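Local coordinates for glycosyl hydrolase family 88 (Pedobacter heparinus, PDB 3WIW), which hydrolyses unsaturated glucuronyl saccharides, with specificity for those derived from heparin, at residues A[42-47]-A[91-96]; A[48-53]-A[352-357]; A[181-186]-A[260-265]; A[283-286]-A[290-293]; A[319-324]-A[389-394]. One frame throughout, in Å; residues are numbered along the deposited sequence.

Interaction 1: A[42-47]-A[91-96]; sequences QLTRAA and DKNLAA
L94 meets L43 and T44 through one methyl group, where helix 92-103 packs against helix 30-49 of the (α/α)6 barrel. Its CD2 lies 4.0 Å from L43 CB and 3.9 Å from T44 OG1, spanning two successive residues of the other helix. Leucine suits this place because its branched end turns inward although its CB does not point straight at the partner: CG lies beside the backbone N, chi1 -69°, and the terminal methyl finishes the approach. T44 stands at about a right angle to both L94 and N93, its CG2 making a loose 4.2 Å approach to N93 ND2.

No hydrogen bond joins the two segments directly; two waters do that work. One donates to T44 OG1 and, at 2.6 Å, to D91 OD2, while accepting from N93 ND2. The other accepts from the same ND2 and donates to T44 O at 2.9 Å, so the amide group of N93 feeds both bridges. T44 OG1 is also bonded to V40 O one turn earlier, which holds the hydroxyl against its own helix.

Behind this first shell, the short helical segments approach to 10.3 Å between axes and cross at 40°, leaving room for water between the polar side chains. L43 continues inward onto T81 and L82 of helix 77-89. D91 starts helix 92-103 as its N-cap, an aspartate divided between two tasks: OD2 takes the bridging water, and OD1 accepts from N93 N at 2.8 Å, met on the anti side and 27° out of the carboxylate plane.

Interaction 2: A[48-53]-A[352-357]; sequences QTYTPG and NQFFIL
Y50 reaches from the end of helix 30-49 to the loop 352-357 and donates a hydrogen bond from its phenol to the backbone carbonyl of Q353. The bond from Y50 OH to Q353 O is 2.7 Å long, with a C=O...donor angle of 134° and the donor tilted 25° from the carbonyl plane. The carbonyl oxygen sits at the edge of the tyrosine ring, in its plane, where a phenol can reach it. Y50 is the first residue to leave helical geometry; its CG lies beside the backbone N (chi1 -54°), and from there the long ring carries the hydroxyl across to the loop.

Beside this firm part, T49 meets F354 at about a right angle. T49 OG1 lies 3.3 Å from F354 CE2, but its hydrogen bond is to R45 O, back along the helix. F354 is well placed for an aromatic: its side chain also packs on Q42, R45 and A46. Between the rings themselves contact is slack, Y50 CE2 and F354 CD2 being 4.4 Å apart.

The looser side is wet. A water donates to Y50 OH at 2.9 Å and to Q353 OE1 at 2.7 Å, while Q353 NE2 is bonded to G63 O. A phenylalanine in place of Y50 would probably leave Q353 O without its donor and this water without one of its two acceptors. N352, Q353 and F354 all have positive phi, a tight turn closed by F355 N to N352 O at 3.0 Å. The chemistry implies a link that depends on the loop's backbone shape, with the tyrosine hydroxyl acting as donor to protein and acceptor from water.

Interaction 3: A[181-186]-A[260-265]; sequences YLYWAG and KDTKDK
Y183 lays its ring across D261 and T262, touching a different part of the ring with each. On one side CD2 is 3.5 Å from D261 OD2 and 3.7 Å from D261 CB; on the far side of the ring CE1 is 3.5 Å from T262 CG2. Neither approach is squarely face-on or edge-on. The carboxylate of D261 stands 80° from the ring plane, nearly upright to it, so that one oxygen and the CB do the touching.

T262 presents carbon rather than oxygen to the tyrosine. With chi1 70°, OG1 sits between the backbone N and the carbonyl carbon, turned back to S258 O, and CG2 is left to meet the ring. The same OG1 accepts from D264 N at 3.1 Å, an ST turn at the end of helix 245-262, where K263 takes positive phi.

Tyrosine fits because it is greasy along its length and polar at its tip: A198, A202 and M257 pack round it, the F195 ring meets it at about 60°, and its OH is hydrogen-bonded to S258 OG. A leucine here would probably leave S258 OG without that partner and open a gap beside T262 CG2.

The contact thus joins the second half of helix 175-188 to the C-terminal turn of helix 245-262, away from the predicted catalytic residues, with one aromatic wedged between helices as in the helix packing of an (α/α)6 barrel.

Interaction 4: A[283-286]-A[290-293]; sequences AMPA and PLWD
L291 holds CG beside its backbone N, chi1 -49°, and continues with its chain extended, which splays its two methyls toward different partners on segment 283-286. CD2 comes to 3.9 Å from P285 CG, the two side chains meeting at a slant, and CD1 lies 4.2 Å from A283 CB. M284 takes a different route: its CB points away from segment 290-293, but folded turns at chi2 (62°) and chi3 (70°) swing the thioether back until CE is 4.3 Å from P290 CG. A flexible, unbranched methionine can make this return.

P285 also approaches backbone, its CD standing 4.0 Å from P290 CA. Prolines suit both sides, being rigid, apolar and without an N-H to satisfy in a largely buried contact. One backbone pair is joined through a water, which donates to A283 O at 2.9 Å and accepts from L291 N at 2.9 Å. This water supplies a cross-link where the segments share no direct hydrogen bond.

Outward from the contact, P290 packs on A309 and I312 of helix 306-322, and R304 touches both P285 and L291. The contact brings together two nearby parts of the loop between helices 265-279 and 306-322, separated by three residues in sequence. The P290 side chain lies about 8 Å from that of R246, predicted to bind substrate, consistent with a connecting loop of the (α/α)6 barrel that lies near the substrate pocket.

Interaction 5: A[319-324]-A[389-394]; sequences LSTQVK and AEIKKI
T321 and I391 face each other with CA atoms 8.4 Å apart, near the C-terminal ends of helices 306-322 and 375-392 in the (α/α)6 barrel. The backbones stay well separated, and one long side chain does the bridging. I391 has CG1 beside its backbone N, chi1 -70°, and an extended chi2, which reaches CD1 out toward segment 319-324. That methyl lies 3.8 Å from T321 CG2 and 3.9 Å from S320 OG, dipping between two successive residues of the other helix; T321 CG2 is also 4.0 Å from I391 CG1.

Threonine and serine suit a helix because each can turn its hydroxyl back onto a preceding carbonyl. T321 does so with chi1 69°: OG1 is hydrogen-bonded to D318 O, which leaves its methyl facing the isoleucine. S320 OG is likewise bonded to L317 O, and is only a packing neighbour of the I391 methyl. F330 of helix 327-340 touches both S320 and I391, adding an aromatic side chain to the apolar surroundings of the isoleucine, while T321 is exposed.

The contact is small, burying 76 Å² in all, as befits a surface contact carried by one isoleucine. Within segment 319-324, L319 O accepts from both Q322 N and V323 N. Just past I391, helix 375-392 ends in a Schellman motif with K393 at the positive-phi position: K393 N makes a weak bond to E390 O, and I394 N closes the turn on A389 O at 2.9 Å.

How the interactions relate
Interactions 1 and 2 share helix 30-49 and touch directly, Q42 NE2 probably donating to F355 O. One uses the flank of that helix, the other its end. Interactions 3 and 5 meet at K260 and Q322, linking two helix pairs of the barrel, whereas interaction 4 stands apart in a loop. It is the buried contact, made of prolines and apolar chains with one water. Interactions 1 and 3 are partly buried, the first bridged by water and the second centred on one aromatic; interactions 2 and 5 are at the surface, and only interaction 2 has a direct hydrogen bond across its segments.

Interaction 1: A[42-47]-A[91-96]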
# COMPACT_ATOMS: atom_id res chain seq x y z
N GLN A 42 -9.98 -18.11 -1.87
CA GLN A 42 -10.50 -17.05 -1.01
C GLN A 42 -11.16 -15.95 -1.84
O GLN A 42 -12.29 -15.54 -1.55
CB GLN A 42 -9.38 -16.48 -0.13
CG GLN A 42 -8.85 -17.46 0.94
CD GLN A 42 -9.91 -17.83 1.99
OE1 GLN A 42 -10.82 -18.61 1.71
NE2 GLN A 42 -9.79 -17.27 3.19
N LEU A 43 -10.46 -15.49 -2.88
CA LEU A 43 -10.96 -14.43 -3.73
C LEU A 43 -12.21 -14.87 -4.47
O LEU A 43 -13.14 -14.08 -4.65
CB LEU A 43 -9.89 -14.01 -4.74
CG LEU A 43 -8.72 -13.24 -4.13
CD1 LEU A 43 -7.65 -13.01 -5.20
CD2 LEU A 43 -9.17 -11.91 -3.48
N THR A 44 -12.24 -16.13 -4.91
CA THR A 44 -13.41 -16.65 -5.60
C THR A 44 -14.64 -16.59 -4.69
O THR A 44 -15.70 -16.10 -5.09
CB THR A 44 -13.18 -18.09 -6.07
OG1 THR A 44 -12.07 -18.11 -6.97
CG2 THR A 44 -14.41 -18.68 -6.76
N ARG A 45 -14.48 -17.04 -3.45
CA ARG A 45 -15.57 -17.02 -2.50
C ARG A 45 -15.94 -15.58 -2.11
O ARG A 45 -17.12 -15.26 -1.97
CB ARG A 45 -15.19 -17.81 -1.24
CG ARG A 45 -14.90 -19.29 -1.45
CD ARG A 45 -16.12 -20.08 -1.84
NE ARG A 45 -17.27 -19.98 -0.92
CZ ARG A 45 -17.44 -20.67 0.21
NH1 ARG A 45 -16.53 -21.53 0.66
NH2 ARG A 45 -18.55 -20.49 0.92
N ALA A 46 -14.93 -14.73 -1.89
CA ALA A 46 -15.20 -13.33 -1.54
C ALA A 46 -16.05 -12.64 -2.62
O ALA A 46 -17.03 -11.95 -2.32
CB ALA A 46 -13.91 -12.58 -1.33
N ALA A 47 -15.66 -12.82 -3.88
CA ALA A 47 -16.36 -12.14 -4.97
C ALA A 47 -17.80 -12.66 -5.16
O ALA A 47 -18.66 -11.95 -5.66
CB ALA A 47 -15.56 -12.25 -6.26
N ASP A 91 -7.07 -17.19 -14.00
CA ASP A 91 -8.46 -17.59 -13.83
C ASP A 91 -9.38 -16.51 -14.38
O ASP A 91 -9.53 -15.45 -13.78
CB ASP A 91 -8.73 -17.83 -12.34
CG ASP A 91 -10.11 -18.39 -12.08
OD1 ASP A 91 -11.02 -18.18 -12.90
OD2 ASP A 91 -10.26 -19.04 -11.03
N LYS A 92 -10.03 -16.81 -15.51
CA LYS A 92 -10.91 -15.84 -16.15
C LYS A 92 -12.07 -15.39 -15.27
O LYS A 92 -12.55 -14.27 -15.41
CB LYS A 92 -11.40 -16.37 -17.49
CG LYS A 92 -10.28 -16.53 -18.49
CD LYS A 92 -9.69 -15.17 -18.84
CE LYS A 92 -8.52 -15.29 -19.80
NZ LYS A 92 -8.16 -13.96 -20.37
N ASN A 93 -12.50 -16.24 -14.34
CA ASN A 93 -13.56 -15.81 -13.45
C ASN A 93 -13.11 -14.64 -12.56
O ASN A 93 -13.89 -13.71 -12.27
CB ASN A 93 -14.06 -16.95 -12.58
CG ASN A 93 -15.09 -16.50 -11.58
OD1 ASN A 93 -16.19 -16.08 -11.95
ND2 ASN A 93 -14.73 -16.53 -10.31
N LEU A 94 -11.85 -14.67 -12.12
CA LEU A 94 -11.32 -13.58 -11.31
C LEU A 94 -11.23 -12.28 -12.10
O LEU A 94 -11.44 -11.22 -11.54
CB LEU A 94 -9.98 -13.95 -10.67
CG LEU A 94 -10.03 -15.02 -9.56
CD1 LEU A 94 -8.67 -15.13 -8.92
CD2 LEU A 94 -11.12 -14.69 -8.53
N ALA A 95 -10.95 -12.35 -13.40
CA ALA A 95 -10.95 -11.14 -14.23
C ALA A 95 -12.37 -10.56 -14.36
O ALA A 95 -12.56 -9.35 -14.32
CB ALA A 95 -10.35 -11.43 -15.59
N ALA A 96 -13.35 -11.44 -14.50
CA ALA A 96 -14.74 -11.01 -14.59
C ALA A 96 -15.18 -10.36 -13.28
O ALA A 96 -15.85 -9.32 -13.28
CB ALA A 96 -15.66 -12.17 -14.97
O HOH W 1 -16.14 -15.64 -7.96
O HOH W 2 -12.37 -18.20 -9.74

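Interaction 2: A[48-53]-A[352-357]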
# COMPACT_ATOMS: atom_id res chain seq x y z
N GLN A 48 -18.04 -13.91 -4.76
CA GLN A 48 -19.37 -14.52 -4.78
C GLN A 48 -20.23 -14.01 -3.62
O GLN A 48 -21.46 -13.98 -3.71
CB GLN A 48 -19.25 -16.05 -4.65
CG GLN A 48 -18.71 -16.73 -5.91
CD GLN A 48 -18.26 -18.17 -5.69
OE1 GLN A 48 -18.15 -18.65 -4.55
NE2 GLN A 48 -17.98 -18.86 -6.78
N THR A 49 -19.58 -13.61 -2.54
CA THR A 49 -20.27 -13.28 -1.30
C THR A 49 -20.56 -11.77 -1.13
O THR A 49 -21.69 -11.38 -0.79
CB THR A 49 -19.44 -13.80 -0.11
OG1 THR A 49 -19.32 -15.22 -0.21
CG2 THR A 49 -20.09 -13.47 1.21
N TYR A 50 -19.55 -10.93 -1.33
CA TYR A 50 -19.70 -9.49 -1.18
C TYR A 50 -20.34 -8.86 -2.42
O TYR A 50 -20.42 -9.48 -3.49
CB TYR A 50 -18.33 -8.84 -0.82
CG TYR A 50 -17.74 -9.50 0.40
CD1 TYR A 50 -18.38 -9.38 1.62
CD2 TYR A 50 -16.59 -10.28 0.32
CE1 TYR A 50 -17.90 -10.02 2.75
CE2 TYR A 50 -16.09 -10.95 1.46
CZ TYR A 50 -16.76 -10.80 2.66
OH TYR A 50 -16.31 -11.46 3.79
N THR A 51 -20.82 -7.64 -2.25
CA THR A 51 -21.52 -6.92 -3.30
C THR A 51 -20.65 -5.77 -3.83
O THR A 51 -20.12 -4.97 -3.04
CB THR A 51 -22.81 -6.32 -2.74
OG1 THR A 51 -23.61 -7.36 -2.15
CG2 THR A 51 -23.61 -5.64 -3.84
N PRO A 52 -20.51 -5.67 -5.17
CA PRO A 52 -19.73 -4.56 -5.73
C PRO A 52 -20.22 -3.22 -5.18
O PRO A 52 -21.44 -2.98 -5.08
CB PRO A 52 -19.96 -4.69 -7.24
CG PRO A 52 -20.16 -6.18 -7.42
CD PRO A 52 -20.96 -6.63 -6.20
N GLY A 53 -19.27 -2.38 -4.79
CA GLY A 53 -19.58 -1.09 -4.19
C GLY A 53 -19.62 -1.11 -2.66
O GLY A 53 -19.75 -0.05 -2.03
N ASN A 352 -11.76 -17.06 7.80
CA ASN A 352 -11.27 -15.67 7.88
C ASN A 352 -12.14 -14.70 7.06
O ASN A 352 -11.65 -13.67 6.58
CB ASN A 352 -9.81 -15.63 7.39
CG ASN A 352 -9.02 -14.42 7.89
OD1 ASN A 352 -9.20 -13.97 9.01
ND2 ASN A 352 -8.12 -13.92 7.04
N GLN A 353 -13.43 -15.01 6.90
CA GLN A 353 -14.33 -14.20 6.09
C GLN A 353 -13.80 -13.97 4.67
O GLN A 353 -14.09 -12.96 4.01
CB GLN A 353 -14.69 -12.89 6.81
CG GLN A 353 -15.41 -13.11 8.15
CD GLN A 353 -16.89 -13.51 7.98
OE1 GLN A 353 -17.27 -14.13 6.99
NE2 GLN A 353 -17.73 -13.11 8.93
N PHE A 354 -13.04 -14.96 4.18
CA PHE A 354 -12.46 -15.00 2.84
C PHE A 354 -11.32 -14.00 2.61
O PHE A 354 -10.85 -13.86 1.47
CB PHE A 354 -13.53 -14.87 1.74
CG PHE A 354 -14.68 -15.82 1.91
CD1 PHE A 354 -14.46 -17.18 2.12
CD2 PHE A 354 -15.99 -15.35 1.87
CE1 PHE A 354 -15.54 -18.05 2.27
CE2 PHE A 354 -17.07 -16.21 2.02
CZ PHE A 354 -16.84 -17.56 2.22
N PHE A 355 -10.85 -13.34 3.66
CA PHE A 355 -9.61 -12.60 3.56
C PHE A 355 -8.44 -13.57 3.48
O PHE A 355 -8.50 -14.68 4.00
CB PHE A 355 -9.40 -11.68 4.75
CG PHE A 355 -10.35 -10.52 4.79
CD1 PHE A 355 -10.09 -9.37 4.06
CD2 PHE A 355 -11.51 -10.57 5.56
CE1 PHE A 355 -10.96 -8.27 4.10
CE2 PHE A 355 -12.37 -9.49 5.62
CZ PHE A 355 -12.11 -8.33 4.89
N ILE A 356 -7.35 -13.13 2.87
CA ILE A 356 -6.20 -14.01 2.62
C ILE A 356 -5.26 -14.09 3.84
O ILE A 356 -4.90 -15.17 4.26
CB ILE A 356 -5.45 -13.55 1.37
CG1 ILE A 356 -6.38 -13.65 0.13
CG2 ILE A 356 -4.19 -14.36 1.17
CD1 ILE A 356 -5.87 -12.97 -1.12
N LEU A 357 -4.86 -12.94 4.40
CA LEU A 357 -3.97 -12.89 5.56
C LEU A 357 -4.70 -12.53 6.84
O LEU A 357 -5.80 -11.96 6.83
CB LEU A 357 -2.88 -11.85 5.34
CG LEU A 357 -1.87 -12.12 4.23
CD1 LEU A 357 -0.81 -11.02 4.23
CD2 LEU A 357 -1.23 -13.48 4.38
O HOH W 3 -18.50 -13.10 4.77

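Interaction 3: A[181-186]-A[260-265]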
# COMPACT_ATOMS: atom_id res chain seq x y z
N TYR A 181 -0.09 6.96 -8.91
CA TYR A 181 -1.19 7.37 -9.77
C TYR A 181 -0.80 8.58 -10.63
O TYR A 181 -1.01 8.58 -11.86
CB TYR A 181 -2.38 7.70 -8.90
CG TYR A 181 -3.71 7.96 -9.62
CD1 TYR A 181 -3.92 7.72 -10.99
CD2 TYR A 181 -4.80 8.43 -8.86
CE1 TYR A 181 -5.18 7.95 -11.56
CE2 TYR A 181 -6.03 8.65 -9.40
CZ TYR A 181 -6.23 8.42 -10.74
OH TYR A 181 -7.49 8.64 -11.24
N LEU A 182 -0.21 9.61 -10.02
CA LEU A 182 0.16 10.81 -10.76
C LEU A 182 1.35 10.60 -11.68
O LEU A 182 1.39 11.22 -12.75
CB LEU A 182 0.44 11.97 -9.83
CG LEU A 182 -0.73 12.70 -9.21
CD1 LEU A 182 -0.23 13.92 -8.45
CD2 LEU A 182 -1.72 13.11 -10.29
N TYR A 183 2.35 9.82 -11.27
CA TYR A 183 3.44 9.54 -12.21
C TYR A 183 2.90 8.89 -13.48
O TYR A 183 3.23 9.28 -14.61
CB TYR A 183 4.49 8.62 -11.61
CG TYR A 183 5.31 9.17 -10.46
CD1 TYR A 183 6.01 10.37 -10.56
CD2 TYR A 183 5.47 8.42 -9.29
CE1 TYR A 183 6.78 10.82 -9.50
CE2 TYR A 183 6.24 8.87 -8.23
CZ TYR A 183 6.90 10.07 -8.35
OH TYR A 183 7.68 10.51 -7.31
N TRP A 184 2.02 7.91 -13.30
CA TRP A 184 1.42 7.19 -14.41
C TRP A 184 0.57 8.13 -15.25
O TRP A 184 0.69 8.17 -16.47
CB TRP A 184 0.56 6.01 -13.90
CG TRP A 184 -0.26 5.43 -15.00
CD1 TRP A 184 0.14 4.51 -15.94
CD2 TRP A 184 -1.62 5.79 -15.34
NE1 TRP A 184 -0.90 4.27 -16.82
CE2 TRP A 184 -1.98 5.04 -16.47
CE3 TRP A 184 -2.57 6.64 -14.76
CZ2 TRP A 184 -3.26 5.12 -17.05
CZ3 TRP A 184 -3.84 6.74 -15.34
CH2 TRP A 184 -4.17 5.99 -16.48
N ALA A 185 -0.29 8.91 -14.60
CA ALA A 185 -1.24 9.76 -15.32
C ALA A 185 -0.54 10.91 -16.06
O ALA A 185 -0.94 11.27 -17.17
CB ALA A 185 -2.27 10.32 -14.34
N GLY A 186 0.50 11.47 -15.46
CA GLY A 186 1.27 12.52 -16.10
C GLY A 186 1.81 12.07 -17.44
O GLY A 186 1.78 12.82 -18.41
N LYS A 260 11.48 3.86 -9.49
CA LYS A 260 11.03 3.10 -10.65
C LYS A 260 10.41 4.03 -11.70
O LYS A 260 10.67 3.89 -12.90
CB LYS A 260 10.02 2.06 -10.20
CG LYS A 260 9.50 1.11 -11.27
CD LYS A 260 8.56 0.14 -10.53
CE LYS A 260 8.15 -1.09 -11.31
NZ LYS A 260 7.23 -1.87 -10.43
N ASP A 261 9.63 5.00 -11.23
CA ASP A 261 8.85 5.85 -12.12
C ASP A 261 9.58 7.11 -12.59
O ASP A 261 9.16 7.70 -13.58
CB ASP A 261 7.53 6.22 -11.46
CG ASP A 261 6.61 5.02 -11.25
OD1 ASP A 261 6.90 3.90 -11.74
OD2 ASP A 261 5.58 5.19 -10.59
N THR A 262 10.64 7.53 -11.91
CA THR A 262 11.35 8.77 -12.29
C THR A 262 12.81 8.56 -12.65
O THR A 262 13.42 9.41 -13.30
CB THR A 262 11.35 9.82 -11.16
OG1 THR A 262 12.20 9.37 -10.09
CG2 THR A 262 9.95 10.08 -10.65
N LYS A 263 13.38 7.46 -12.17
CA LYS A 263 14.80 7.12 -12.31
C LYS A 263 15.75 8.11 -11.64
O LYS A 263 16.93 8.14 -11.95
CB LYS A 263 15.19 6.86 -13.77
CG LYS A 263 14.35 5.77 -14.43
CD LYS A 263 14.34 4.49 -13.62
CE LYS A 263 15.67 3.79 -13.67
NZ LYS A 263 15.94 3.23 -15.01
N ASP A 264 15.24 8.90 -10.69
CA ASP A 264 16.09 9.83 -9.97
C ASP A 264 16.83 9.08 -8.88
O ASP A 264 16.20 8.54 -7.96
CB ASP A 264 15.26 10.98 -9.40
CG ASP A 264 16.12 12.13 -8.90
OD1 ASP A 264 17.13 11.87 -8.22
OD2 ASP A 264 15.79 13.30 -9.21
N LYS A 265 18.15 9.01 -8.98
CA LYS A 265 18.97 8.23 -8.07
C LYS A 265 18.83 8.64 -6.60
O LYS A 265 19.05 7.83 -5.71
CB LYS A 265 20.43 8.27 -8.52
CG LYS A 265 20.70 7.44 -9.77
CD LYS A 265 20.47 5.96 -9.51
CE LYS A 265 20.85 5.14 -10.73
NZ LYS A 265 22.17 5.53 -11.28

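Interaction 4: A[283-286]-A[290-293]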
# COMPACT_ATOMS: atom_id res chain seq x y z
N ALA A 283 14.36 -3.83 16.96
CA ALA A 283 13.01 -4.33 17.25
C ALA A 283 12.37 -5.12 16.11
O ALA A 283 11.20 -5.47 16.19
CB ALA A 283 12.10 -3.19 17.69
N MET A 284 13.12 -5.36 15.03
CA MET A 284 12.60 -6.21 13.95
C MET A 284 12.56 -7.65 14.49
O MET A 284 13.60 -8.20 14.90
CB MET A 284 13.50 -6.13 12.73
CG MET A 284 13.10 -7.11 11.65
SD MET A 284 11.45 -6.88 10.94
CE MET A 284 11.68 -5.39 10.04
N PRO A 285 11.37 -8.27 14.53
CA PRO A 285 11.32 -9.61 15.13
C PRO A 285 12.02 -10.67 14.28
O PRO A 285 12.23 -10.46 13.08
CB PRO A 285 9.81 -9.91 15.19
CG PRO A 285 9.15 -8.54 15.20
CD PRO A 285 10.02 -7.74 14.25
N ALA A 286 12.34 -11.79 14.91
CA ALA A 286 13.00 -12.89 14.20
C ALA A 286 12.25 -13.33 12.93
O ALA A 286 12.89 -13.70 11.94
CB ALA A 286 13.21 -14.06 15.11
N PRO A 290 6.78 -6.98 11.32
CA PRO A 290 7.05 -5.93 12.32
C PRO A 290 6.04 -5.82 13.45
O PRO A 290 4.86 -6.14 13.28
CB PRO A 290 7.00 -4.63 11.48
CG PRO A 290 7.35 -5.08 10.08
CD PRO A 290 6.69 -6.44 9.95
N LEU A 291 6.51 -5.38 14.61
CA LEU A 291 5.60 -4.84 15.62
C LEU A 291 4.81 -3.68 15.02
O LEU A 291 5.28 -3.02 14.11
CB LEU A 291 6.42 -4.34 16.79
CG LEU A 291 7.48 -5.30 17.34
CD1 LEU A 291 8.23 -4.63 18.51
CD2 LEU A 291 6.88 -6.66 17.70
N TRP A 292 3.64 -3.39 15.56
CA TRP A 292 2.83 -2.35 14.93
C TRP A 292 3.53 -0.98 14.95
O TRP A 292 3.31 -0.14 14.07
CB TRP A 292 1.44 -2.29 15.58
CG TRP A 292 1.50 -1.74 16.96
CD1 TRP A 292 1.81 -2.43 18.12
CD2 TRP A 292 1.28 -0.39 17.36
NE1 TRP A 292 1.83 -1.55 19.19
CE2 TRP A 292 1.50 -0.29 18.75
CE3 TRP A 292 0.94 0.78 16.65
CZ2 TRP A 292 1.34 0.92 19.45
CZ3 TRP A 292 0.79 1.98 17.35
CH2 TRP A 292 1.00 2.03 18.73
N ASP A 293 4.39 -0.76 15.94
CA ASP A 293 5.25 0.41 16.01
C ASP A 293 6.60 -0.10 16.51
O ASP A 293 6.67 -0.86 17.48
CB ASP A 293 4.66 1.48 16.94
CG ASP A 293 5.44 2.80 16.91
OD1 ASP A 293 6.64 2.82 17.29
OD2 ASP A 293 4.85 3.84 16.52
O HOH W 4 9.21 -4.22 14.51

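Interaction 5: A[319-324]-A[389-394]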
# COMPACT_ATOMS: atom_id res chain seq x y z
N LEU A 319 13.03 -3.27 -4.97
CA LEU A 319 14.33 -2.67 -4.69
C LEU A 319 15.45 -3.61 -5.12
O LEU A 319 16.47 -3.17 -5.67
CB LEU A 319 14.44 -2.34 -3.20
CG LEU A 319 15.67 -1.54 -2.78
CD1 LEU A 319 15.72 -0.18 -3.47
CD2 LEU A 319 15.72 -1.37 -1.26
N SER A 320 15.24 -4.92 -4.88
CA SER A 320 16.26 -5.91 -5.22
C SER A 320 16.61 -5.91 -6.72
O SER A 320 17.74 -6.27 -7.10
CB SER A 320 15.83 -7.31 -4.76
OG SER A 320 14.93 -7.93 -5.65
N THR A 321 15.67 -5.49 -7.57
CA THR A 321 15.91 -5.49 -9.02
C THR A 321 16.50 -4.18 -9.51
O THR A 321 16.95 -4.09 -10.67
CB THR A 321 14.62 -5.78 -9.81
OG1 THR A 321 13.72 -4.67 -9.69
CG2 THR A 321 13.96 -7.06 -9.30
N GLN A 322 16.48 -3.16 -8.66
CA GLN A 322 16.90 -1.80 -9.05
C GLN A 322 18.34 -1.50 -8.66
O GLN A 322 19.02 -0.73 -9.33
CB GLN A 322 15.99 -0.76 -8.40
CG GLN A 322 14.55 -0.83 -8.81
CD GLN A 322 13.67 -0.04 -7.87
OE1 GLN A 322 14.06 0.28 -6.74
NE2 GLN A 322 12.48 0.26 -8.31
N VAL A 323 18.79 -2.11 -7.57
CA VAL A 323 20.10 -1.77 -6.99
C VAL A 323 21.22 -2.64 -7.53
O VAL A 323 20.97 -3.64 -8.19
CB VAL A 323 20.11 -1.91 -5.44
CG1 VAL A 323 19.07 -1.01 -4.79
CG2 VAL A 323 19.89 -3.36 -5.05
N LYS A 324 22.44 -2.24 -7.20
CA LYS A 324 23.67 -2.91 -7.61
C LYS A 324 23.76 -4.35 -7.11
O LYS A 324 23.99 -5.27 -7.90
CB LYS A 324 24.88 -2.10 -7.11
CG LYS A 324 26.03 -2.01 -8.09
CD LYS A 324 26.74 -0.67 -7.98
CE LYS A 324 27.39 -0.47 -6.61
NZ LYS A 324 28.04 0.88 -6.51
N ALA A 389 7.36 -14.21 -7.90
CA ALA A 389 7.25 -15.19 -8.96
C ALA A 389 7.88 -14.72 -10.27
O ALA A 389 8.43 -15.53 -11.02
CB ALA A 389 5.79 -15.59 -9.17
N GLU A 390 7.81 -13.42 -10.55
CA GLU A 390 8.40 -12.88 -11.76
C GLU A 390 9.92 -12.97 -11.71
O GLU A 390 10.57 -13.33 -12.69
CB GLU A 390 7.95 -11.43 -11.96
CG GLU A 390 8.70 -10.67 -13.06
CD GLU A 390 8.60 -11.30 -14.43
OE1 GLU A 390 7.63 -12.06 -14.68
OE2 GLU A 390 9.49 -11.05 -15.27
N ILE A 391 10.49 -12.65 -10.55
CA ILE A 391 11.93 -12.72 -10.37
C ILE A 391 12.42 -14.16 -10.53
O ILE A 391 13.38 -14.42 -11.24
CB ILE A 391 12.36 -12.15 -9.00
CG1 ILE A 391 12.18 -10.63 -8.98
CG2 ILE A 391 13.83 -12.51 -8.69
CD1 ILE A 391 12.22 -10.03 -7.58
N LYS A 392 11.72 -15.08 -9.88
CA LYS A 392 12.10 -16.49 -9.89
C LYS A 392 11.64 -17.24 -11.14
O LYS A 392 12.05 -18.39 -11.36
CB LYS A 392 11.53 -17.17 -8.64
CG LYS A 392 12.13 -16.68 -7.33
CD LYS A 392 13.44 -17.39 -7.02
CE LYS A 392 13.18 -18.80 -6.51
NZ LYS A 392 14.43 -19.47 -6.04
N LYS A 393 10.81 -16.59 -11.95
CA LYS A 393 10.25 -17.21 -13.17
C LYS A 393 9.40 -18.44 -12.87
O LYS A 393 9.49 -19.47 -13.54
CB LYS A 393 11.33 -17.53 -14.21
CG LYS A 393 12.13 -16.30 -14.57
CD LYS A 393 12.98 -16.54 -15.77
CE LYS A 393 13.96 -15.41 -15.95
NZ LYS A 393 14.62 -15.60 -17.23
N ILE A 394 8.58 -18.31 -11.84
CA ILE A 394 7.70 -19.39 -11.41
C ILE A 394 6.31 -19.20 -12.00
O ILE A 394 5.67 -18.15 -11.80
CB ILE A 394 7.60 -19.48 -9.87
CG1 ILE A 394 8.97 -19.81 -9.26
CG2 ILE A 394 6.60 -20.55 -9.48
CD1 ILE A 394 9.07 -19.55 -7.77